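Local coordinates for PduO-type ATP--cob(I)alamin adenosyltransferase (Sulfolobus tokodaii, PDB 1WOZ), which probably transfers the adenosyl group of ATP to cob(I)alamin, working as a trimer of helical bundles, at residues Gly65-Ser69 with Thr70-Lys74; Ala121-Val124 with Glu125-Val129; Gly19-Pro23 with Leu24-Leu28; Gly106-Glu109 with Glu110-Val113. All coordinates share one frame; numbering follows the deposited sequence.

In the fold
The chain is a bundle of five helices, and the four contacts follow one another along it in series; none nests in or crosses another. Contact 3 comes first and closes the turn that leads into helix 23-44. Contact 1 ends helix 48-69, and the two touch: L68 and S69 lie on L24, F27 and L28. Contact 4 starts helix 109-134, on the opposite side of the chain's centre from contact 1, their centres about 34 Å apart. Contact 2 lies farther along that same helix, where A128 and V124 pack on F27 of contact 3. F27 thus ties three helices together, and all four contacts also reach neighbouring subunits.

Contact 1: residues Gly65-Ser69 with Thr70-Lys74; sequences GEDLS and TQSSK
The backbone leaves helix 48-69 at T70 and doubles back, bringing S72 close enough to D67 for S72 N to donate to D67 O at 2.8 Å in an almost straight bond (174°). The same D67 carbonyl takes T70 N from the opposite face of its plane, so two donors hold this end of the helix. The D67 side chain repeats the link, as its OD1 accepts from S72 OG at 2.6 Å on the syn side of the carboxylate. D67 OD2 turns instead to I77 N and N139 ND2, which leaves each carboxylate oxygen with a partner. The bond from S72 N to D67 O, with Q71 in left-handed conformation, resembles a Schellman motif without its companion bond from Q71 N to L68 O, and a type I' turn from T70 to S73 continues it. T70 OG1, set between its backbone N and carbonyl carbon (chi1 68°), works in both directions. It donates to E66 O at 2.8 Å and accepts from K74 N at 3.0 Å, joining the last helical turn to the loop. Farther out, the fully extended K74 chain crosses the E66 side chain at a slant and its NZ meets E66 OE2 at 2.6 Å, a salt bridge made 32° out of the carboxylate plane. E66 OE1 bonds to Y171 OH of the second subunit.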
loop_
_atom_site.group_PDB
_atom_site.type_symbol
_atom_site.label_atom_id
_atom_site.label_comp_id
_atom_site.label_asym_id
_atom_site.label_seq_id
_atom_site.Cartn_x
_atom_site.Cartn_y
_atom_site.Cartn_z
ATOM N N GLY A 65 -5.400 -12.098 15.089
ATOM C CA GLY A 65 -6.300 -11.039 15.526
ATOM C C GLY A 65 -7.147 -11.461 16.728
ATOM O O GLY A 65 -7.419 -10.654 17.621
ATOM N N GLU A 66 -7.561 -12.722 16.769
ATOM C CA GLU A 66 -8.363 -13.193 17.897
ATOM C C GLU A 66 -7.501 -13.331 19.143
ATOM O O GLU A 66 -7.958 -13.054 20.256
ATOM C CB GLU A 66 -9.041 -14.528 17.556
ATOM C CG GLU A 66 -10.025 -14.382 16.410
ATOM C CD GLU A 66 -11.139 -15.423 16.405
ATOM O OE1 GLU A 66 -10.855 -16.642 16.373
ATOM O OE2 GLU A 66 -12.309 -14.989 16.413
ATOM N N ASP A 67 -6.255 -13.755 18.959
ATOM C CA ASP A 67 -5.318 -13.866 20.075
ATOM C C ASP A 67 -5.241 -12.459 20.687
ATOM O O ASP A 67 -5.530 -12.267 21.871
ATOM C CB ASP A 67 -3.933 -14.318 19.554
ATOM C CG ASP A 67 -2.912 -14.518 20.664
ATOM O OD1 ASP A 67 -2.973 -13.826 21.700
ATOM O OD2 ASP A 67 -2.019 -15.364 20.484
ATOM N N LEU A 68 -4.883 -11.467 19.871
ATOM C CA LEU A 68 -4.774 -10.071 20.330
ATOM C C LEU A 68 -6.025 -9.529 21.014
ATOM O O LEU A 68 -5.931 -8.885 22.061
ATOM C CB LEU A 68 -4.475 -9.129 19.155
ATOM C CG LEU A 68 -3.116 -9.246 18.478
ATOM C CD1 LEU A 68 -3.110 -8.360 17.210
ATOM C CD2 LEU A 68 -2.022 -8.823 19.455
ATOM N N SER A 69 -7.180 -9.762 20.392
ATOM C CA SER A 69 -8.478 -9.301 20.883
ATOM C C SER A 69 -8.987 -9.973 22.160
ATOM O O SER A 69 -9.869 -9.422 22.835
ATOM C CB SER A 69 -9.549 -9.484 19.792
ATOM O OG SER A 69 -9.277 -8.667 18.663
ATOM N N THR A 70 -8.450 -11.145 22.490
ATOM C CA THR A 70 -8.894 -11.875 23.678
ATOM C C THR A 70 -7.760 -12.197 24.644
ATOM O O THR A 70 -7.893 -13.101 25.471
ATOM C CB THR A 70 -9.577 -13.211 23.295
ATOM O OG1 THR A 70 -8.608 -14.109 22.747
ATOM C CG2 THR A 70 -10.670 -12.974 22.257
ATOM N N GLN A 71 -6.656 -11.456 24.536
ATOM C CA GLN A 71 -5.487 -11.655 25.390
ATOM C C GLN A 71 -5.085 -13.129 25.424
ATOM O O GLN A 71 -4.842 -13.704 26.493
ATOM C CB GLN A 71 -5.777 -11.137 26.812
ATOM C CG GLN A 71 -4.543 -11.025 27.696
ATOM C CD GLN A 71 -4.794 -10.257 29.006
ATOM O OE1 GLN A 71 -3.936 -10.231 29.895
ATOM N NE2 GLN A 71 -5.963 -9.624 29.119
ATOM N N SER A 72 -5.032 -13.733 24.235
ATOM C CA SER A 72 -4.661 -15.133 24.044
ATOM C C SER A 72 -5.637 -16.158 24.638
ATOM O O SER A 72 -5.254 -17.309 24.843
ATOM C CB SER A 72 -3.254 -15.408 24.607
ATOM O OG SER A 72 -2.292 -14.472 24.144
ATOM N N SER A 73 -6.886 -15.755 24.882
ATOM C CA SER A 73 -7.896 -16.665 25.452
ATOM C C SER A 73 -8.574 -17.575 24.433
ATOM O O SER A 73 -8.725 -18.768 24.678
ATOM C CB SER A 73 -8.988 -15.871 26.188
ATOM O OG SER A 73 -8.449 -15.214 27.320
ATOM N N LYS A 74 -8.988 -17.009 23.299
ATOM C CA LYS A 74 -9.671 -17.767 22.246
ATOM C C LYS A 74 -8.730 -18.459 21.251
ATOM O O LYS A 74 -9.071 -19.482 20.650
ATOM C CB LYS A 74 -10.617 -16.853 21.479
ATOM C CG LYS A 74 -11.443 -17.591 20.441
ATOM C CD LYS A 74 -12.393 -16.673 19.710
ATOM C CE LYS A 74 -13.223 -17.462 18.697
ATOM N NZ LYS A 74 -13.903 -16.546 17.743
#

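Contact 2: residues Ala121-Val124 with Glu125-Val129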
loop_
_atom_site.group_PDB
_atom_site.type_symbol
_atom_site.label_atom_id
_atom_site.label_comp_id
_atom_site.label_asym_id
_atom_site.label_seq_id
_atom_site.Cartn_x
_atom_site.Cartn_y
_atom_site.Cartn_z
ATOM N N ALA A 121 4.298 -6.567 5.324
ATOM C CA ALA A 121 4.427 -7.439 6.499
ATOM C C ALA A 121 5.479 -6.835 7.452
ATOM O O ALA A 121 5.307 -6.832 8.677
ATOM C CB ALA A 121 4.839 -8.846 6.070
ATOM N N ARG A 122 6.567 -6.318 6.881
ATOM C CA ARG A 122 7.617 -5.705 7.683
ATOM C C ARG A 122 7.114 -4.430 8.363
ATOM O O ARG A 122 7.494 -4.149 9.513
ATOM C CB ARG A 122 8.874 -5.456 6.821
ATOM C CG ARG A 122 9.646 -6.772 6.586
ATOM C CD ARG A 122 10.897 -6.614 5.707
ATOM N NE ARG A 122 11.912 -5.692 6.231
ATOM C CZ ARG A 122 12.929 -6.012 7.038
ATOM N NH1 ARG A 122 13.109 -7.254 7.459
ATOM N NH2 ARG A 122 13.811 -5.079 7.392
ATOM N N ARG A 123 6.210 -3.692 7.708
ATOM C CA ARG A 123 5.662 -2.488 8.330
ATOM C C ARG A 123 4.775 -2.895 9.524
ATOM O O ARG A 123 4.821 -2.258 10.596
ATOM C CB ARG A 123 4.874 -1.635 7.312
ATOM C CG ARG A 123 3.818 -0.694 7.962
ATOM C CD ARG A 123 3.481 0.525 7.100
ATOM N NE ARG A 123 3.043 0.206 5.735
ATOM C CZ ARG A 123 1.787 -0.051 5.385
ATOM N NH1 ARG A 123 0.836 -0.042 6.313
ATOM N NH2 ARG A 123 1.474 -0.262 4.101
ATOM N N VAL A 124 3.987 -3.956 9.356
ATOM C CA VAL A 124 3.136 -4.449 10.442
ATOM C C VAL A 124 4.029 -4.953 11.589
ATOM O O VAL A 124 3.731 -4.717 12.766
ATOM C CB VAL A 124 2.205 -5.608 9.969
ATOM C CG1 VAL A 124 1.306 -6.097 11.156
ATOM C CG2 VAL A 124 1.330 -5.121 8.801
ATOM N N GLU A 125 5.126 -5.627 11.247
ATOM C CA GLU A 125 6.061 -6.122 12.276
ATOM C C GLU A 125 6.619 -4.960 13.115
ATOM O O GLU A 125 6.627 -5.030 14.356
ATOM C CB GLU A 125 7.227 -6.891 11.634
ATOM C CG GLU A 125 8.242 -7.385 12.685
ATOM C CD GLU A 125 9.492 -8.003 12.087
ATOM O OE1 GLU A 125 9.616 -8.065 10.839
ATOM O OE2 GLU A 125 10.360 -8.437 12.879
ATOM N N ARG A 126 7.086 -3.894 12.453
ATOM C CA ARG A 126 7.597 -2.723 13.177
ATOM C C ARG A 126 6.506 -2.089 14.035
ATOM O O ARG A 126 6.749 -1.736 15.190
ATOM C CB ARG A 126 8.153 -1.651 12.224
ATOM C CG ARG A 126 9.455 -2.017 11.488
ATOM C CD ARG A 126 10.020 -0.765 10.796
ATOM N NE ARG A 126 9.033 -0.074 9.954
ATOM C CZ ARG A 126 8.659 -0.467 8.727
ATOM N NH1 ARG A 126 9.176 -1.552 8.167
ATOM N NH2 ARG A 126 7.767 0.244 8.047
ATOM N N ASN A 127 5.313 -1.906 13.478
ATOM C CA ASN A 127 4.216 -1.335 14.262
ATOM C C ASN A 127 3.895 -2.224 15.479
ATOM O O ASN A 127 3.630 -1.721 16.572
ATOM C CB ASN A 127 2.959 -1.158 13.397
ATOM C CG ASN A 127 3.152 -0.131 12.292
ATOM O OD1 ASN A 127 4.162 0.574 12.256
ATOM N ND2 ASN A 127 2.181 -0.039 11.388
ATOM N N ALA A 128 3.927 -3.544 15.293
ATOM C CA ALA A 128 3.649 -4.462 16.394
ATOM C C ALA A 128 4.592 -4.214 17.569
ATOM O O ALA A 128 4.166 -4.232 18.730
ATOM C CB ALA A 128 3.760 -5.914 15.924
ATOM N N VAL A 129 5.871 -3.992 17.280
ATOM C CA VAL A 129 6.839 -3.704 18.332
ATOM C C VAL A 129 6.408 -2.431 19.063
ATOM O O VAL A 129 6.465 -2.353 20.290
ATOM C CB VAL A 129 8.257 -3.517 17.753
ATOM C CG1 VAL A 129 9.216 -3.068 18.853
ATOM C CG2 VAL A 129 8.742 -4.831 17.158
HETATM O O HOH W 1 10.353 -5.325 10.099
#
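R122 O is gripped twice: R126 N donates to it at 3.0 Å, and a water donates at 3.1 Å. That water also makes a weak bond to E125 OE1, bridging a backbone carbonyl and a carboxylate one turn apart. Three further backbone bonds of the same i to i+4 spacing, such as A128 N to V124 O at 2.8 Å, mark this as the regular interior of helix 109-134. The R126 side chain folds back over the preceding turn. Its CG stands anti to the carbonyl carbon (chi1 -69°) and the chain bends at chi3, which lays one guanidinium face over R123 CA and puts NH2 3.5 Å from R123 CB. The R123 and R126 guanidinium planes are 61° apart, with R123 NE and R126 NH2 at 5.3 Å. N127 runs beside R123, its ND2 3.9 Å from R123 CG. The polar ends are satisfied by residues beyond the two segments: R126 NE bonds N26 OD1 of the third subunit, E125 OE2 pairs with N147 and with K20 of that subunit, R123 NH2 with E33, of its own chain and of the third subunit, and N127 ND2 with D30. With an alanine in place of R126, R123 CA would lose its cover and N26 of the third subunit would probably be left without its donor. Two like charges this close probably depend on such acidic and amide partners, which makes this helix face part of the subunit interface.

Contact 3: residues Gly19-Pro23 with Leu24-Leu28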
loop_
_atom_site.group_PDB
_atom_site.type_symbol
_atom_site.label_atom_id
_atom_site.label_comp_id
_atom_site.label_asym_id
_atom_site.label_seq_id
_atom_site.Cartn_x
_atom_site.Cartn_y
_atom_site.Cartn_z
ATOM N N GLY A 19 -14.017 3.223 21.250
ATOM C CA GLY A 19 -12.971 4.215 20.853
ATOM C C GLY A 19 -11.955 3.654 19.873
ATOM O O GLY A 19 -11.357 2.603 20.113
ATOM N N LYS A 20 -11.763 4.364 18.764
ATOM C CA LYS A 20 -10.822 3.954 17.727
ATOM C C LYS A 20 -9.474 4.644 17.934
ATOM O O LYS A 20 -9.286 5.381 18.914
ATOM C CB LYS A 20 -11.394 4.309 16.353
ATOM C CG LYS A 20 -10.563 3.863 15.163
ATOM C CD LYS A 20 -11.408 3.899 13.897
ATOM C CE LYS A 20 -12.584 2.936 14.004
ATOM N NZ LYS A 20 -13.530 3.039 12.859
ATOM N N ASP A 21 -8.546 4.407 17.009
ATOM C CA ASP A 21 -7.203 4.981 17.074
ATOM C C ASP A 21 -6.398 4.331 18.206
ATOM O O ASP A 21 -5.233 4.659 18.427
ATOM C CB ASP A 21 -7.264 6.498 17.288
ATOM C CG ASP A 21 -5.926 7.180 17.020
ATOM O OD1 ASP A 21 -5.788 8.373 17.370
ATOM O OD2 ASP A 21 -5.017 6.529 16.451
ATOM N N SER A 22 -7.027 3.408 18.923
ATOM C CA SER A 22 -6.345 2.712 20.001
ATOM C C SER A 22 -5.290 1.780 19.400
ATOM O O SER A 22 -5.327 1.456 18.203
ATOM C CB SER A 22 -7.346 1.882 20.808
ATOM O OG SER A 22 -7.719 0.702 20.107
ATOM N N PRO A 23 -4.319 1.356 20.219
ATOM C CA PRO A 23 -3.273 0.455 19.733
ATOM C C PRO A 23 -3.891 -0.844 19.215
ATOM O O PRO A 23 -3.482 -1.351 18.174
ATOM C CB PRO A 23 -2.412 0.223 20.970
ATOM C CG PRO A 23 -2.563 1.503 21.721
ATOM C CD PRO A 23 -4.021 1.830 21.583
ATOM N N LEU A 24 -4.871 -1.392 19.937
ATOM C CA LEU A 24 -5.486 -2.631 19.474
ATOM C C LEU A 24 -6.166 -2.472 18.117
ATOM O O LEU A 24 -5.951 -3.285 17.220
ATOM C CB LEU A 24 -6.509 -3.180 20.474
ATOM C CG LEU A 24 -7.238 -4.447 19.971
ATOM C CD1 LEU A 24 -6.243 -5.571 19.740
ATOM C CD2 LEU A 24 -8.288 -4.896 20.998
ATOM N N VAL A 25 -6.984 -1.429 17.970
ATOM C CA VAL A 25 -7.695 -1.196 16.713
ATOM C C VAL A 25 -6.719 -0.990 15.556
ATOM O O VAL A 25 -6.936 -1.503 14.455
ATOM C CB VAL A 25 -8.643 0.013 16.829
ATOM C CG1 VAL A 25 -9.293 0.302 15.469
ATOM C CG2 VAL A 25 -9.728 -0.296 17.868
ATOM N N ASN A 26 -5.649 -0.241 15.805
ATOM C CA ASN A 26 -4.625 -0.022 14.781
ATOM C C ASN A 26 -3.875 -1.318 14.412
ATOM O O ASN A 26 -3.589 -1.559 13.242
ATOM C CB ASN A 26 -3.641 1.052 15.247
ATOM C CG ASN A 26 -4.142 2.463 14.960
ATOM O OD1 ASN A 26 -4.183 2.901 13.806
ATOM N ND2 ASN A 26 -4.531 3.178 16.004
ATOM N N PHE A 27 -3.556 -2.152 15.402
ATOM C CA PHE A 27 -2.871 -3.414 15.142
ATOM C C PHE A 27 -3.785 -4.293 14.271
ATOM O O PHE A 27 -3.346 -4.870 13.267
ATOM C CB PHE A 27 -2.542 -4.122 16.475
ATOM C CG PHE A 27 -1.441 -5.150 16.379
ATOM C CD1 PHE A 27 -0.809 -5.607 17.538
ATOM C CD2 PHE A 27 -1.038 -5.678 15.148
ATOM C CE1 PHE A 27 0.205 -6.574 17.477
ATOM C CE2 PHE A 27 -0.019 -6.643 15.075
ATOM C CZ PHE A 27 0.602 -7.092 16.250
ATOM N N LEU A 28 -5.053 -4.408 14.659
ATOM C CA LEU A 28 -6.008 -5.189 13.874
ATOM C C LEU A 28 -6.144 -4.585 12.467
ATOM O O LEU A 28 -6.282 -5.317 11.491
ATOM C CB LEU A 28 -7.380 -5.220 14.564
ATOM C CG LEU A 28 -7.414 -5.939 15.923
ATOM C CD1 LEU A 28 -8.818 -5.766 16.554
ATOM C CD2 LEU A 28 -7.104 -7.432 15.723
HETATM O O HOH W 2 -5.820 -0.737 22.609
#
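S22 and V25 form the tight part: S22 OG accepts from V25 N at 3.1 Å in a nearly straight bond (168°) and also sits 3.2 Å from V25 CG2. This is an N-cap, S22 being the residue just before helix 23-44, and its chi1 of 76° swings OG round to face the first helical turn. S22 O is gripped by two donors of one residue, N26 N at 3.0 Å and N26 ND2 at 2.9 Å, the amide arriving from above the carbonyl plane. That amide lies beside the D21 carboxylate with the planes turned 73° apart, and a weak bond joins ND2 to D21 OD2 at 3.4 Å. D21 N is buried here without a partner. With an alanine at N26, S22 O would probably keep only the backbone N-H as donor, while R126 of the second subunit would lose its acceptor and D21 its weak hold. Over the L24 end of the cap, a water accepts a hydrogen bond from L24 N at 2.9 Å. The G19 and K20 side is looser: both are poorly ordered, and K20 CG merely touches V25 CG1 at 3.8 Å. K20 NZ finds its main partner in E125 of the second subunit, whose R126 also bonds N26 OD1. Within the bundle, P23 packs on E134 and L135, while F27 reaches inward between helix 48-69, at L68, and helix 109-134, at A128 and Y131.

Contact 4: residues Gly106-Glu109 with Glu110-Val113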
loop_
_atom_site.group_PDB
_atom_site.type_symbol
_atom_site.label_atom_id
_atom_site.label_comp_id
_atom_site.label_asym_id
_atom_site.label_seq_id
_atom_site.Cartn_x
_atom_site.Cartn_y
_atom_site.Cartn_z
ATOM N N GLY A 106 11.409 -6.846 -7.154
ATOM C CA GLY A 106 10.809 -6.736 -8.476
ATOM C C GLY A 106 11.022 -7.984 -9.331
ATOM O O GLY A 106 11.268 -9.083 -8.807
ATOM N N GLY A 107 10.926 -7.791 -10.646
ATOM C CA GLY A 107 11.087 -8.863 -11.621
ATOM C C GLY A 107 9.745 -9.207 -12.257
ATOM O O GLY A 107 9.109 -8.351 -12.900
ATOM N N SER A 108 9.318 -10.459 -12.103
ATOM C CA SER A 108 8.015 -10.881 -12.620
ATOM C C SER A 108 6.925 -10.165 -11.822
ATOM O O SER A 108 7.171 -9.690 -10.718
ATOM C CB SER A 108 7.822 -12.395 -12.466
ATOM O OG SER A 108 7.966 -12.795 -11.114
ATOM N N GLU A 109 5.726 -10.064 -12.382
ATOM C CA GLU A 109 4.652 -9.396 -11.638
ATOM C C GLU A 109 4.370 -10.210 -10.364
ATOM O O GLU A 109 4.051 -9.636 -9.321
ATOM C CB GLU A 109 3.387 -9.267 -12.512
ATOM C CG GLU A 109 2.285 -8.418 -11.848
ATOM C CD GLU A 109 1.104 -8.156 -12.762
ATOM O OE1 GLU A 109 0.120 -7.553 -12.280
ATOM O OE2 GLU A 109 1.162 -8.539 -13.951
ATOM N N GLU A 110 4.501 -11.539 -10.445
ATOM C CA GLU A 110 4.277 -12.394 -9.278
ATOM C C GLU A 110 5.277 -12.092 -8.157
ATOM O O GLU A 110 4.888 -11.885 -6.995
ATOM C CB GLU A 110 4.374 -13.880 -9.651
ATOM C CG GLU A 110 3.258 -14.364 -10.554
ATOM C CD GLU A 110 3.539 -14.163 -12.033
ATOM O OE1 GLU A 110 4.551 -13.523 -12.389
ATOM O OE2 GLU A 110 2.729 -14.650 -12.852
ATOM N N ALA A 111 6.564 -12.060 -8.493
ATOM C CA ALA A 111 7.568 -11.742 -7.484
ATOM C C ALA A 111 7.377 -10.295 -6.989
ATOM O O ALA A 111 7.577 -10.004 -5.807
ATOM C CB ALA A 111 8.979 -11.903 -8.063
ATOM N N SER A 112 6.988 -9.393 -7.886
ATOM C CA SER A 112 6.822 -7.996 -7.486
ATOM C C SER A 112 5.703 -7.835 -6.471
ATOM O O SER A 112 5.867 -7.109 -5.493
ATOM C CB SER A 112 6.544 -7.096 -8.703
ATOM O OG SER A 112 7.658 -7.097 -9.584
ATOM N N VAL A 113 4.569 -8.503 -6.687
ATOM C CA VAL A 113 3.479 -8.370 -5.730
ATOM C C VAL A 113 3.846 -9.028 -4.406
ATOM O O VAL A 113 3.420 -8.564 -3.332
ATOM C CB VAL A 113 2.157 -8.936 -6.282
ATOM C CG1 VAL A 113 1.022 -8.678 -5.278
ATOM C CG2 VAL A 113 1.806 -8.228 -7.583
#
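Hydrogen bonds between S108 and the first turn of the helix carry most of the contact. S108 OG accepts from A111 N at 3.1 Å, and S108 O accepts both S112 N and S112 OG, each at 2.9 Å and from opposite faces of the carbonyl plane. The hydroxyl comes from 41° above that plane, placed there because S112 OG stands anti to its own carbonyl carbon (chi1 -64°). One residue on, V113 N donates to E109 O. This is a serine N-cap, the start of helix 109-134 after the loop that follows strand 103-104. Close carbon-oxygen contacts come next: S108 OG lies 3.3 Å from A111 CB, and V113 CG2 sits 3.2 Å from E109 O. G106 runs past the helix with its CA 3.4 Å from S112 OG, and its backbone angles, like those of G107, would press any side chain against the preceding carbonyl. The charged ends find their partners beyond the two segments, although the E110 chain bends at chi2 so that OE1 comes 3.5 Å from S108 CB. E110 OE2 pairs with R164. E109, extended, sends OE1 to K44, of its own chain and of the third subunit.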